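Local coordinates for Non-structural protein (Porcine reproductive and respiratory syndrome virus, PDB 3IFU) that acts as the leader protease Nsp1alpha, a zinc-binding papain-like cysteine protease of the viral polyprotein that probably also suppresses host interferon-beta production, at residues Arg7-Asn13 / Cys25-Ala31; Glu43-Leu49 / Leu57-Arg63; Ile81-Ala85 / Arg97-Ala102; Gly139-Asn143 / Ala155-Leu159. All blocks are in the same frame, centred on the assembly; numbering follows the deposited sequence.

Contact 1: Arg7-Asn13 / Cys25-Ala31; sequences RCTCTPN and CTRCLSA. With ZN (zinc ion), chain C.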
loop_
_atom_site.group_PDB
_atom_site.type_symbol
_atom_site.label_atom_id
_atom_site.label_comp_id
_atom_site.label_asym_id
_atom_site.label_seq_id
_atom_site.Cartn_x
_atom_site.Cartn_y
_atom_site.Cartn_z
ATOM N N ARG A 7 -1.361 -21.188 -3.034
ATOM C CA ARG A 7 -2.579 -20.389 -3.124
ATOM C C ARG A 7 -3.454 -20.575 -1.884
ATOM O O ARG A 7 -3.047 -21.214 -0.918
ATOM C CB ARG A 7 -3.366 -20.830 -4.363
ATOM C CG ARG A 7 -3.749 -19.726 -5.334
ATOM C CD ARG A 7 -2.565 -19.144 -6.096
ATOM N NE ARG A 7 -3.025 -18.242 -7.151
ATOM C CZ ARG A 7 -2.233 -17.456 -7.876
ATOM N NH1 ARG A 7 -0.921 -17.450 -7.666
ATOM N NH2 ARG A 7 -2.755 -16.667 -8.811
ATOM N N CYS A 8 -4.658 -20.015 -1.924
ATOM C CA CYS A 8 -5.601 -20.135 -0.820
ATOM C C CYS A 8 -6.276 -21.501 -0.865
ATOM O O CYS A 8 -6.665 -21.970 -1.935
ATOM C CB CYS A 8 -6.669 -19.045 -0.911
ATOM S SG CYS A 8 -8.214 -19.462 -0.052
ATOM N N THR A 9 -6.429 -22.127 0.297
ATOM C CA THR A 9 -7.055 -23.440 0.372
ATOM C C THR A 9 -8.165 -23.477 1.410
ATOM O O THR A 9 -8.303 -24.456 2.139
ATOM C CB THR A 9 -6.037 -24.538 0.740
ATOM O OG1 THR A 9 -4.827 -24.336 0.004
ATOM C CG2 THR A 9 -6.600 -25.917 0.391
ATOM N N CYS A 10 -8.941 -22.403 1.485
ATOM C CA CYS A 10 -10.052 -22.329 2.425
ATOM C C CYS A 10 -11.306 -22.825 1.715
ATOM O O CYS A 10 -11.294 -23.038 0.503
ATOM C CB CYS A 10 -10.273 -20.883 2.885
ATOM S SG CYS A 10 -9.016 -20.199 3.989
ATOM N N THR A 11 -12.384 -23.026 2.466
ATOM C CA THR A 11 -13.636 -23.457 1.855
ATOM C C THR A 11 -14.021 -22.333 0.879
ATOM O O THR A 11 -13.899 -21.155 1.204
ATOM C CB THR A 11 -14.728 -23.656 2.929
ATOM O OG1 THR A 11 -14.908 -22.439 3.663
ATOM C CG2 THR A 11 -14.318 -24.753 3.898
ATOM N N PRO A 12 -14.496 -22.684 -0.328
ATOM C CA PRO A 12 -14.868 -21.663 -1.314
ATOM C C PRO A 12 -15.896 -20.625 -0.876
ATOM O O PRO A 12 -16.179 -19.690 -1.629
ATOM C CB PRO A 12 -15.350 -22.495 -2.499
ATOM C CG PRO A 12 -15.987 -23.654 -1.827
ATOM C CD PRO A 12 -14.977 -24.009 -0.755
ATOM N N ASN A 13 -16.456 -20.775 0.323
ATOM C CA ASN A 13 -17.439 -19.804 0.791
ATOM C C ASN A 13 -16.775 -18.688 1.606
ATOM O O ASN A 13 -17.454 -17.832 2.181
ATOM C CB ASN A 13 -18.535 -20.491 1.612
ATOM C CG ASN A 13 -18.092 -20.829 3.014
ATOM O OD1 ASN A 13 -17.098 -21.523 3.218
ATOM N ND2 ASN A 13 -18.838 -20.341 3.996
ATOM N N CYS A 25 -8.096 -13.943 -0.568
ATOM C CA CYS A 25 -9.060 -14.503 0.358
ATOM C C CYS A 25 -9.121 -13.646 1.614
ATOM O O CYS A 25 -8.094 -13.239 2.152
ATOM C CB CYS A 25 -8.663 -15.922 0.737
ATOM S SG CYS A 25 -9.609 -16.584 2.121
ATOM N N THR A 26 -10.335 -13.375 2.075
ATOM C CA THR A 26 -10.554 -12.575 3.268
ATOM C C THR A 26 -10.060 -13.279 4.534
ATOM O O THR A 26 -9.671 -12.635 5.505
ATOM C CB THR A 26 -12.055 -12.245 3.403
ATOM O OG1 THR A 26 -12.394 -11.194 2.490
ATOM C CG2 THR A 26 -12.392 -11.807 4.803
ATOM N N ARG A 27 -10.063 -14.606 4.509
ATOM C CA ARG A 27 -9.644 -15.410 5.656
ATOM C C ARG A 27 -8.144 -15.582 5.900
ATOM O O ARG A 27 -7.670 -15.337 7.009
ATOM C CB ARG A 27 -10.276 -16.806 5.578
ATOM C CG ARG A 27 -11.661 -16.907 6.167
ATOM C CD ARG A 27 -11.741 -18.115 7.097
ATOM N NE ARG A 27 -12.173 -19.351 6.445
ATOM C CZ ARG A 27 -13.401 -19.562 5.968
ATOM N NH1 ARG A 27 -14.331 -18.618 6.060
ATOM N NH2 ARG A 27 -13.707 -20.729 5.413
ATOM N N CYS A 28 -7.409 -16.021 4.879
ATOM C CA CYS A 28 -5.971 -16.272 5.008
ATOM C C CYS A 28 -5.064 -15.280 4.288
ATOM O O CYS A 28 -3.841 -15.407 4.353
ATOM C CB CYS A 28 -5.639 -17.680 4.512
ATOM S SG CYS A 28 -5.856 -17.901 2.733
ATOM N N LEU A 29 -5.657 -14.315 3.587
ATOM C CA LEU A 29 -4.894 -13.293 2.873
ATOM C C LEU A 29 -3.990 -13.851 1.771
ATOM O O LEU A 29 -3.032 -13.199 1.352
ATOM C CB LEU A 29 -4.059 -12.489 3.872
ATOM C CG LEU A 29 -4.864 -11.964 5.064
ATOM C CD1 LEU A 29 -3.944 -11.448 6.167
ATOM C CD2 LEU A 29 -5.803 -10.878 4.574
ATOM N N SER A 30 -4.293 -15.058 1.300
ATOM C CA SER A 30 -3.508 -15.671 0.238
ATOM C C SER A 30 -4.258 -15.518 -1.072
ATOM O O SER A 30 -5.490 -15.460 -1.078
ATOM C CB SER A 30 -3.282 -17.152 0.530
ATOM O OG SER A 30 -2.613 -17.325 1.769
ATOM N N ALA A 31 -3.519 -15.449 -2.177
ATOM C CA ALA A 31 -4.123 -15.309 -3.502
ATOM C C ALA A 31 -5.168 -16.392 -3.754
ATOM O O ALA A 31 -4.981 -17.544 -3.376
ATOM C CB ALA A 31 -3.044 -15.369 -4.575
HETATM ZN ZN ZN C . -8.176 -18.551 2.315
#
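This is a four-cysteine zinc site at the surface of the N-terminal zinc finger, joining the loop ahead of strand 16-18 to the turn that leaves strand 23-25. Each segment gives two thiolates: C8 SG and C10 SG lie 2.5 Å from ZN, and C25 SG and C28 SG lie 2.4 Å from it. The sulphurs crowd together around the ion, with C10 SG 4.1 Å from both C25 SG and C28 SG. The segment 25-31 has the features of a zinc knuckle: C25-X-X-C28 is followed by L29 with positive phi (62°), and C28 N donates to C25 SG at 3.6 Å. In the other segment C10 N donates to C8 SG at 3.4 Å (166°). Direct protein contacts flank the metal. C8 N donates to A31 O at 2.9 Å, and the R7 guanidinium lays one face on A31 CB. Beyond C10, R27 NH2 makes a weak hydrogen bond to T11 OG1 (2.7 Å, 118°), while T11 OG1 reaches N13 OD1 at a very short 2.4 Å. L29, S30 and A31 also pack on prolines of the second subunit (P163, P165 and P134). Four protein thiolates bind the ion, and backbone N-H groups donate to C8 SG and C25 SG, and weakly to C28 SG, which partly offsets the thiolate charge; this chemistry is consistent with a structural rather than a catalytic zinc.

Contact 2: Glu43-Leu49 / Leu57-Arg63; sequences ELGVLGL and LRWTLPR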
loop_
_atom_site.group_PDB
_atom_site.type_symbol
_atom_site.label_atom_id
_atom_site.label_comp_id
_atom_site.label_asym_id
_atom_site.label_seq_id
_atom_site.Cartn_x
_atom_site.Cartn_y
_atom_site.Cartn_z
ATOM N N GLU A 43 -24.602 -16.696 -11.099
ATOM C CA GLU A 43 -25.391 -15.532 -10.708
ATOM C C GLU A 43 -24.564 -14.412 -10.074
ATOM O O GLU A 43 -25.071 -13.306 -9.866
ATOM C CB GLU A 43 -26.507 -15.949 -9.740
ATOM C CG GLU A 43 -27.254 -17.217 -10.143
ATOM C CD GLU A 43 -26.589 -18.484 -9.619
ATOM O OE1 GLU A 43 -26.636 -18.717 -8.389
ATOM O OE2 GLU A 43 -26.018 -19.243 -10.431
ATOM N N LEU A 44 -23.296 -14.691 -9.770
ATOM C CA LEU A 44 -22.420 -13.695 -9.148
ATOM C C LEU A 44 -21.295 -13.181 -10.049
ATOM O O LEU A 44 -20.175 -12.986 -9.582
ATOM C CB LEU A 44 -21.801 -14.264 -7.869
ATOM C CG LEU A 44 -22.706 -14.536 -6.669
ATOM C CD1 LEU A 44 -21.877 -15.128 -5.547
ATOM C CD2 LEU A 44 -23.367 -13.247 -6.218
ATOM N N GLY A 45 -21.600 -12.960 -11.326
ATOM C CA GLY A 45 -20.612 -12.463 -12.275
ATOM C C GLY A 45 -19.170 -12.862 -12.017
ATOM O O GLY A 45 -18.854 -14.043 -11.846
ATOM N N VAL A 46 -18.292 -11.863 -11.996
ATOM C CA VAL A 46 -16.864 -12.076 -11.755
ATOM C C VAL A 46 -16.591 -12.677 -10.376
ATOM O O VAL A 46 -15.700 -13.517 -10.221
ATOM C CB VAL A 46 -16.087 -10.748 -11.870
ATOM C CG1 VAL A 46 -14.608 -10.976 -11.604
ATOM C CG2 VAL A 46 -16.298 -10.154 -13.249
ATOM N N LEU A 47 -17.355 -12.237 -9.378
ATOM C CA LEU A 47 -17.206 -12.729 -8.010
ATOM C C LEU A 47 -17.449 -14.238 -7.931
ATOM O O LEU A 47 -16.731 -14.962 -7.236
ATOM C CB LEU A 47 -18.181 -11.995 -7.088
ATOM C CG LEU A 47 -18.138 -12.380 -5.613
ATOM C CD1 LEU A 47 -16.734 -12.204 -5.070
ATOM C CD2 LEU A 47 -19.112 -11.525 -4.850
ATOM N N GLY A 48 -18.463 -14.701 -8.656
ATOM C CA GLY A 48 -18.792 -16.115 -8.670
ATOM C C GLY A 48 -17.674 -16.972 -9.232
ATOM O O GLY A 48 -17.684 -18.191 -9.077
ATOM N N LEU A 49 -16.711 -16.338 -9.890
ATOM C CA LEU A 49 -15.583 -17.067 -10.457
ATOM C C LEU A 49 -14.584 -17.435 -9.350
ATOM O O LEU A 49 -13.638 -18.188 -9.579
ATOM C CB LEU A 49 -14.887 -16.216 -11.527
ATOM C CG LEU A 49 -15.790 -15.508 -12.549
ATOM C CD1 LEU A 49 -14.939 -14.686 -13.504
ATOM C CD2 LEU A 49 -16.612 -16.530 -13.310
ATOM N N LEU A 57 -28.227 -15.479 -2.068
ATOM C CA LEU A 57 -27.367 -14.380 -2.445
ATOM C C LEU A 57 -27.770 -13.088 -1.747
ATOM O O LEU A 57 -26.944 -12.449 -1.104
ATOM C CB LEU A 57 -27.418 -14.190 -3.964
ATOM C CG LEU A 57 -26.570 -15.103 -4.855
ATOM C CD1 LEU A 57 -26.642 -16.547 -4.387
ATOM C CD2 LEU A 57 -27.053 -14.968 -6.288
ATOM N N ARG A 58 -29.047 -12.734 -1.888
ATOM C CA ARG A 58 -29.668 -11.524 -1.338
ATOM C C ARG A 58 -29.481 -10.358 -2.313
ATOM O O ARG A 58 -30.094 -9.302 -2.168
ATOM C CB ARG A 58 -29.150 -11.189 0.078
ATOM C CG ARG A 58 -27.831 -10.441 0.185
ATOM C CD ARG A 58 -27.365 -10.328 1.646
ATOM N NE ARG A 58 -28.070 -9.291 2.406
ATOM C CZ ARG A 58 -28.969 -9.517 3.366
ATOM N NH1 ARG A 58 -29.298 -10.757 3.707
ATOM N NH2 ARG A 58 -29.534 -8.492 3.997
ATOM N N TRP A 59 -28.631 -10.579 -3.313
ATOM C CA TRP A 59 -28.368 -9.629 -4.397
ATOM C C TRP A 59 -27.549 -10.355 -5.455
ATOM O O TRP A 59 -26.864 -11.334 -5.148
ATOM C CB TRP A 59 -27.654 -8.343 -3.926
ATOM C CG TRP A 59 -26.382 -8.493 -3.136
ATOM C CD1 TRP A 59 -26.206 -8.188 -1.818
ATOM C CD2 TRP A 59 -25.100 -8.920 -3.621
ATOM N NE1 TRP A 59 -24.900 -8.395 -1.452
ATOM C CE2 TRP A 59 -24.199 -8.848 -2.537
ATOM C CE3 TRP A 59 -24.626 -9.360 -4.864
ATOM C CZ2 TRP A 59 -22.853 -9.198 -2.656
ATOM C CZ3 TRP A 59 -23.290 -9.709 -4.984
ATOM C CH2 TRP A 59 -22.418 -9.627 -3.884
ATOM N N THR A 60 -27.630 -9.899 -6.702
ATOM C CA THR A 60 -26.906 -10.564 -7.781
ATOM C C THR A 60 -25.874 -9.684 -8.489
ATOM O O THR A 60 -25.865 -8.463 -8.332
ATOM C CB THR A 60 -27.903 -11.156 -8.823
ATOM O OG1 THR A 60 -27.605 -12.544 -9.027
ATOM C CG2 THR A 60 -27.822 -10.418 -10.162
ATOM N N LEU A 61 -25.009 -10.324 -9.273
ATOM C CA LEU A 61 -23.960 -9.623 -10.004
ATOM C C LEU A 61 -23.932 -9.966 -11.496
ATOM O O LEU A 61 -23.667 -11.107 -11.879
ATOM C CB LEU A 61 -22.596 -9.953 -9.385
ATOM C CG LEU A 61 -21.363 -9.287 -9.996
ATOM C CD1 LEU A 61 -21.458 -7.777 -9.817
ATOM C CD2 LEU A 61 -20.106 -9.826 -9.326
ATOM N N PRO A 62 -24.216 -8.975 -12.359
ATOM C CA PRO A 62 -24.215 -9.172 -13.813
ATOM C C PRO A 62 -22.793 -9.346 -14.364
ATOM O O PRO A 62 -21.935 -8.492 -14.144
ATOM C CB PRO A 62 -24.869 -7.891 -14.336
ATOM C CG PRO A 62 -25.746 -7.462 -13.199
ATOM C CD PRO A 62 -24.847 -7.690 -12.015
ATOM N N ARG A 63 -22.551 -10.451 -15.069
ATOM C CA ARG A 63 -21.243 -10.737 -15.670
ATOM C C ARG A 63 -20.916 -9.623 -16.663
ATOM O O ARG A 63 -21.785 -9.194 -17.428
ATOM C CB ARG A 63 -21.300 -12.076 -16.408
ATOM C CG ARG A 63 -20.372 -13.161 -15.878
ATOM C CD ARG A 63 -18.926 -12.943 -16.306
ATOM N NE ARG A 63 -18.194 -14.210 -16.337
ATOM C CZ ARG A 63 -16.946 -14.356 -16.778
ATOM N NH1 ARG A 63 -16.264 -13.310 -17.229
ATOM N NH2 ARG A 63 -16.381 -15.556 -16.770
#
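L61, with 81 Å² of its surface buried by the other segment, is the centre of this interface. Its CA-to-CB bond points toward segment 43-49, and CD2 comes 3.2 Å from L44 O, 3.7 Å from L47 N and 3.7 Å from L47 CB, so the side chain presses against the start of the turn at 46-49. Its backbone is fixed too: L61 N donates to E43 O at 3.0 Å and 170°, and T60 OG1 donates to the same E43 O at 2.8 Å. G45 gives L61 room, since an ideal CB there would fall 2.9 Å from L61 CG. R63 (77 Å²) runs alongside, its CG 3.7 Å from G45 CA, and its guanidinium has L49 CD1 over one face, with L49 CD2 3.6 Å from R63 NH2. L44 (63 Å²) starts away from the partner at CA-CB but turns back: CD2 lies 3.9 Å from L57 CG and 3.7 Å from W59 CZ3. L47 CD2 meets the edge of the W59 ring, 3.9 Å from CH2, while W59 NE1 is hydrogen-bonded to the carbonyl of Y106 in helix 94-108. With CA atoms 4.4 Å apart, L44 and L61 form a single isolated beta bridge, which closes the loop linking the zinc-finger region to the start of the papain-like protease region.

Contact 3: Ile81-Ala85 / Arg97-Ala102; sequences IFPIA and RMVRVA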
loop_
_atom_site.group_PDB
_atom_site.type_symbol
_atom_site.label_atom_id
_atom_site.label_comp_id
_atom_site.label_asym_id
_atom_site.label_seq_id
_atom_site.Cartn_x
_atom_site.Cartn_y
_atom_site.Cartn_z
ATOM N N ILE A 81 -12.351 -3.106 0.134
ATOM C CA ILE A 81 -12.286 -3.891 1.363
ATOM C C ILE A 81 -10.932 -3.851 2.094
ATOM O O ILE A 81 -10.875 -3.522 3.285
ATOM C CB ILE A 81 -12.699 -5.364 1.104
ATOM C CG1 ILE A 81 -14.108 -5.399 0.497
ATOM C CG2 ILE A 81 -12.682 -6.149 2.408
ATOM C CD1 ILE A 81 -14.729 -6.760 0.430
ATOM N N PHE A 82 -9.849 -4.166 1.390
ATOM C CA PHE A 82 -8.528 -4.153 2.002
ATOM C C PHE A 82 -8.065 -2.769 2.488
ATOM O O PHE A 82 -7.636 -2.630 3.633
ATOM C CB PHE A 82 -7.477 -4.734 1.047
ATOM C CG PHE A 82 -6.094 -4.737 1.616
ATOM C CD1 PHE A 82 -5.757 -5.601 2.653
ATOM C CD2 PHE A 82 -5.147 -3.820 1.178
ATOM C CE1 PHE A 82 -4.498 -5.548 3.254
ATOM C CE2 PHE A 82 -3.888 -3.760 1.772
ATOM C CZ PHE A 82 -3.567 -4.628 2.815
ATOM N N PRO A 83 -8.122 -1.731 1.628
ATOM C CA PRO A 83 -7.688 -0.397 2.065
ATOM C C PRO A 83 -8.426 0.124 3.302
ATOM O O PRO A 83 -7.811 0.700 4.204
ATOM C CB PRO A 83 -7.946 0.467 0.838
ATOM C CG PRO A 83 -7.714 -0.479 -0.270
ATOM C CD PRO A 83 -8.428 -1.723 0.188
ATOM N N ILE A 84 -9.742 -0.067 3.342
ATOM C CA ILE A 84 -10.526 0.388 4.492
ATOM C C ILE A 84 -10.120 -0.385 5.747
ATOM O O ILE A 84 -10.015 0.186 6.827
ATOM C CB ILE A 84 -12.050 0.216 4.257
ATOM C CG1 ILE A 84 -12.527 1.194 3.181
ATOM C CG2 ILE A 84 -12.800 0.441 5.554
ATOM C CD1 ILE A 84 -13.928 0.929 2.678
ATOM N N ALA A 85 -9.884 -1.680 5.603
ATOM C CA ALA A 85 -9.479 -2.482 6.743
ATOM C C ALA A 85 -8.071 -2.116 7.223
ATOM O O ALA A 85 -7.839 -2.007 8.426
ATOM C CB ALA A 85 -9.549 -3.963 6.397
ATOM N N ARG A 97 -10.466 -7.026 11.944
ATOM C CA ARG A 97 -10.936 -5.894 11.153
ATOM C C ARG A 97 -11.291 -6.278 9.715
ATOM O O ARG A 97 -12.345 -5.896 9.215
ATOM C CB ARG A 97 -9.862 -4.812 11.139
ATOM C CG ARG A 97 -10.359 -3.486 10.658
ATOM C CD ARG A 97 -11.458 -2.993 11.569
ATOM N NE ARG A 97 -12.184 -1.884 10.970
ATOM C CZ ARG A 97 -13.284 -1.361 11.487
ATOM N NH1 ARG A 97 -13.776 -1.856 12.609
ATOM N NH2 ARG A 97 -13.881 -0.344 10.888
ATOM N N MET A 98 -10.406 -7.023 9.051
ATOM C CA MET A 98 -10.628 -7.458 7.674
ATOM C C MET A 98 -11.933 -8.230 7.566
ATOM O O MET A 98 -12.743 -7.991 6.665
ATOM C CB MET A 98 -9.465 -8.335 7.204
ATOM C CG MET A 98 -9.715 -9.133 5.910
ATOM S SD MET A 98 -10.253 -8.191 4.436
ATOM C CE MET A 98 -8.809 -7.258 4.031
ATOM N N VAL A 99 -12.134 -9.146 8.506
ATOM C CA VAL A 99 -13.331 -9.976 8.544
ATOM C C VAL A 99 -14.640 -9.190 8.763
ATOM O O VAL A 99 -15.660 -9.504 8.143
ATOM C CB VAL A 99 -13.177 -11.064 9.626
ATOM C CG1 VAL A 99 -14.446 -11.867 9.750
ATOM C CG2 VAL A 99 -12.009 -11.969 9.273
ATOM N N ARG A 100 -14.611 -8.175 9.627
ATOM C CA ARG A 100 -15.799 -7.364 9.905
ATOM C C ARG A 100 -16.108 -6.415 8.745
ATOM O O ARG A 100 -17.270 -6.168 8.430
ATOM C CB ARG A 100 -15.602 -6.540 11.177
ATOM C CG ARG A 100 -15.205 -7.353 12.398
ATOM C CD ARG A 100 -16.380 -8.089 12.997
ATOM N NE ARG A 100 -17.359 -7.168 13.567
ATOM C CZ ARG A 100 -18.508 -7.552 14.110
ATOM N NH1 ARG A 100 -18.813 -8.836 14.156
ATOM N NH2 ARG A 100 -19.352 -6.655 14.601
ATOM N N VAL A 101 -15.058 -5.879 8.126
ATOM C CA VAL A 101 -15.198 -4.964 6.996
ATOM C C VAL A 101 -15.792 -5.661 5.762
ATOM O O VAL A 101 -16.659 -5.105 5.085
ATOM C CB VAL A 101 -13.839 -4.357 6.619
ATOM C CG1 VAL A 101 -13.945 -3.602 5.305
ATOM C CG2 VAL A 101 -13.370 -3.437 7.722
ATOM N N ALA A 102 -15.320 -6.873 5.472
ATOM C CA ALA A 102 -15.819 -7.629 4.326
ATOM C C ALA A 102 -17.297 -7.967 4.535
ATOM O O ALA A 102 -18.130 -7.704 3.671
ATOM C CB ALA A 102 -15.007 -8.907 4.148
#
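I81, at the start of helix 81-87, meets helix 94-108 with its CG2 atom, which lies 3.8 Å from M98 SD, 4.1 Å from V101 CG1 and 4.0 Å from A102 CB. Its carbonyl joins in, I81 O being 3.7 Å from V101 CG1. The CA-to-CB bond of F82 points away overall, yet M98 CE comes in near the plane of the ring, 3.7 Å from F82 CD1 and equally close to F82 CA; F82 also packs on G137 of the second subunit. P83 faces the other way, onto V140 of strand 140-142. The two helices are consecutive in the chain and pack as an obliquely crossing pair: their short axes approach to 9.1 Å, with 128° between N-to-C directions. They belong to the helical part of the papain-like protease region, with helix 81-87 set against strand 140-142 of the antiparallel sheet, and every touching residue is buried. No hydrogen bond links the segments, so apolar fit carries the contact. I84 adds CG2 at 4.2 Å from V101 CG1. A85 is small enough to let the backbones come together, its CA 5.2 Å from that of M98; its CB lies 3.9 Å from M98 CA and 4.1 Å from V101 CG2. Finally A85 O meets R97 CG at 3.7 Å, and that same carbonyl accepts a hydrogen bond from S89 OG in the linking turn.

Contact 4: Gly139-Asn143 / Ala155-Leu159; sequences GVYAN and ATHVL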
loop_
_atom_site.group_PDB
_atom_site.type_symbol
_atom_site.label_atom_id
_atom_site.label_comp_id
_atom_site.label_asym_id
_atom_site.label_seq_id
_atom_site.Cartn_x
_atom_site.Cartn_y
_atom_site.Cartn_z
ATOM N N GLY A 139 -5.076 3.212 -0.276
ATOM C CA GLY A 139 -6.156 4.172 -0.263
ATOM C C GLY A 139 -7.321 3.747 -1.124
ATOM O O GLY A 139 -7.269 2.751 -1.843
ATOM N N VAL A 140 -8.400 4.503 -1.027
ATOM C CA VAL A 140 -9.571 4.223 -1.824
ATOM C C VAL A 140 -9.769 5.441 -2.705
ATOM O O VAL A 140 -9.969 6.542 -2.215
ATOM C CB VAL A 140 -10.823 4.002 -0.941
ATOM C CG1 VAL A 140 -12.024 3.659 -1.814
ATOM C CG2 VAL A 140 -10.564 2.878 0.049
ATOM N N TYR A 141 -9.661 5.238 -4.011
ATOM C CA TYR A 141 -9.846 6.315 -4.968
ATOM C C TYR A 141 -11.287 6.237 -5.388
ATOM O O TYR A 141 -11.841 5.148 -5.470
ATOM C CB TYR A 141 -8.907 6.116 -6.150
ATOM C CG TYR A 141 -7.472 6.309 -5.737
ATOM C CD1 TYR A 141 -6.819 7.514 -5.973
ATOM C CD2 TYR A 141 -6.792 5.315 -5.025
ATOM C CE1 TYR A 141 -5.525 7.733 -5.508
ATOM C CE2 TYR A 141 -5.496 5.525 -4.556
ATOM C CZ TYR A 141 -4.870 6.738 -4.798
ATOM O OH TYR A 141 -3.603 6.972 -4.317
ATOM N N ALA A 142 -11.907 7.382 -5.647
ATOM C CA ALA A 142 -13.312 7.357 -6.010
ATOM C C ALA A 142 -13.831 8.598 -6.701
ATOM O O ALA A 142 -13.144 9.610 -6.811
ATOM C CB ALA A 142 -14.142 7.102 -4.750
ATOM N N ASN A 143 -15.062 8.480 -7.184
ATOM C CA ASN A 143 -15.792 9.573 -7.805
ATOM C C ASN A 143 -17.223 9.355 -7.330
ATOM O O ASN A 143 -17.424 8.708 -6.303
ATOM C CB ASN A 143 -15.656 9.584 -9.347
ATOM C CG ASN A 143 -16.170 8.322 -10.025
ATOM O OD1 ASN A 143 -15.888 8.100 -11.204
ATOM N ND2 ASN A 143 -16.924 7.506 -9.307
ATOM N N ALA A 155 -11.474 9.345 -11.268
ATOM C CA ALA A 155 -11.435 9.505 -9.813
ATOM C C ALA A 155 -11.220 10.973 -9.431
ATOM O O ALA A 155 -10.415 11.671 -10.044
ATOM C CB ALA A 155 -10.335 8.636 -9.215
ATOM N N THR A 156 -11.940 11.435 -8.414
ATOM C CA THR A 156 -11.834 12.819 -7.974
ATOM C C THR A 156 -11.418 12.927 -6.513
ATOM O O THR A 156 -10.973 13.981 -6.068
ATOM C CB THR A 156 -13.182 13.556 -8.132
ATOM O OG1 THR A 156 -14.119 13.033 -7.186
ATOM C CG2 THR A 156 -13.743 13.357 -9.533
ATOM N N HIS A 157 -11.564 11.839 -5.767
ATOM C CA HIS A 157 -11.204 11.852 -4.356
ATOM C C HIS A 157 -10.454 10.615 -3.895
ATOM O O HIS A 157 -10.584 9.538 -4.474
ATOM C CB HIS A 157 -12.464 12.026 -3.511
ATOM C CG HIS A 157 -13.156 13.329 -3.741
ATOM N ND1 HIS A 157 -12.710 14.511 -3.191
ATOM C CD2 HIS A 157 -14.207 13.651 -4.530
ATOM C CE1 HIS A 157 -13.454 15.507 -3.638
ATOM N NE2 HIS A 157 -14.369 15.012 -4.452
ATOM N N VAL A 158 -9.656 10.785 -2.848
ATOM C CA VAL A 158 -8.900 9.679 -2.288
ATOM C C VAL A 158 -9.085 9.664 -0.778
ATOM O O VAL A 158 -8.939 10.683 -0.110
ATOM C CB VAL A 158 -7.403 9.790 -2.624
ATOM C CG1 VAL A 158 -6.837 11.085 -2.070
ATOM C CG2 VAL A 158 -6.656 8.579 -2.071
ATOM N N LEU A 159 -9.433 8.494 -0.257
ATOM C CA LEU A 159 -9.651 8.296 1.170
ATOM C C LEU A 159 -8.364 7.734 1.767
ATOM O O LEU A 159 -7.918 6.642 1.393
ATOM C CB LEU A 159 -10.799 7.308 1.379
ATOM C CG LEU A 159 -11.151 6.871 2.800
ATOM C CD1 LEU A 159 -11.680 8.051 3.590
ATOM C CD2 LEU A 159 -12.195 5.756 2.741
#
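A classic beta bulge lies at one end of an antiparallel strand pair in the sheet of the papain-like protease region: T156 and H157 both face A142. The evidence lies in one carbonyl, as A142 O accepts from T156 N at 2.7 Å and from H157 N at 2.9 Å. A142 N in turn donates to H157 O at 2.8 Å, completing a hydrogen-bonded pair. The other such pair is V140 with L159, where L159 N reaches V140 O at 2.8 Å and V140 N reaches L159 O at 3.3 Å. Between them Y141 and V158 form a non-hydrogen-bonded pair with CA atoms 4.4 Å apart, supported by CA-H...O contacts of 3.3 Å from V158 CA to V140 O and from Y141 CA to H157 O. On their face of the sheet V158 CG2 sits over the Y141 ring, 3.8 Å from its centroid and 17° off the normal, a CH-pi contact, and A155 CB is 4.2 Å from Y141 CB. On the other face V140 CB lies 4.0 Å from L159 CB. The strand axes are 4.7 Å apart at 157°. Both strands are internal to the four-stranded sheet: 157-160 pairs outward with 127-130, through V158 and Y129, and 140-142 with 147-148, through Y141 and S148, while V140 packs on P83, I84 and M87 of helix 81-87.

How the contacts relate
The four contacts follow one another in series, each closing its own loop before the next begins; none nest or cross. From the N terminus, contact 1 closes the hairpin of strands 16-18 and 23-25 around its zinc, and contact 2 closes the loop leading into the protease region. Contact 3 then folds helix 81-87 back on helix 94-108, and contact 4 joins two strands of the sheet. Contact 3 is the hub: T26 of contact 1 packs on M98 and A102, while P83 and I84 meet V140 of contact 4. Contact 2 touches none of the others, its nearest atoms lying about 7 Å from contact 1 and about 8 Å from contact 3.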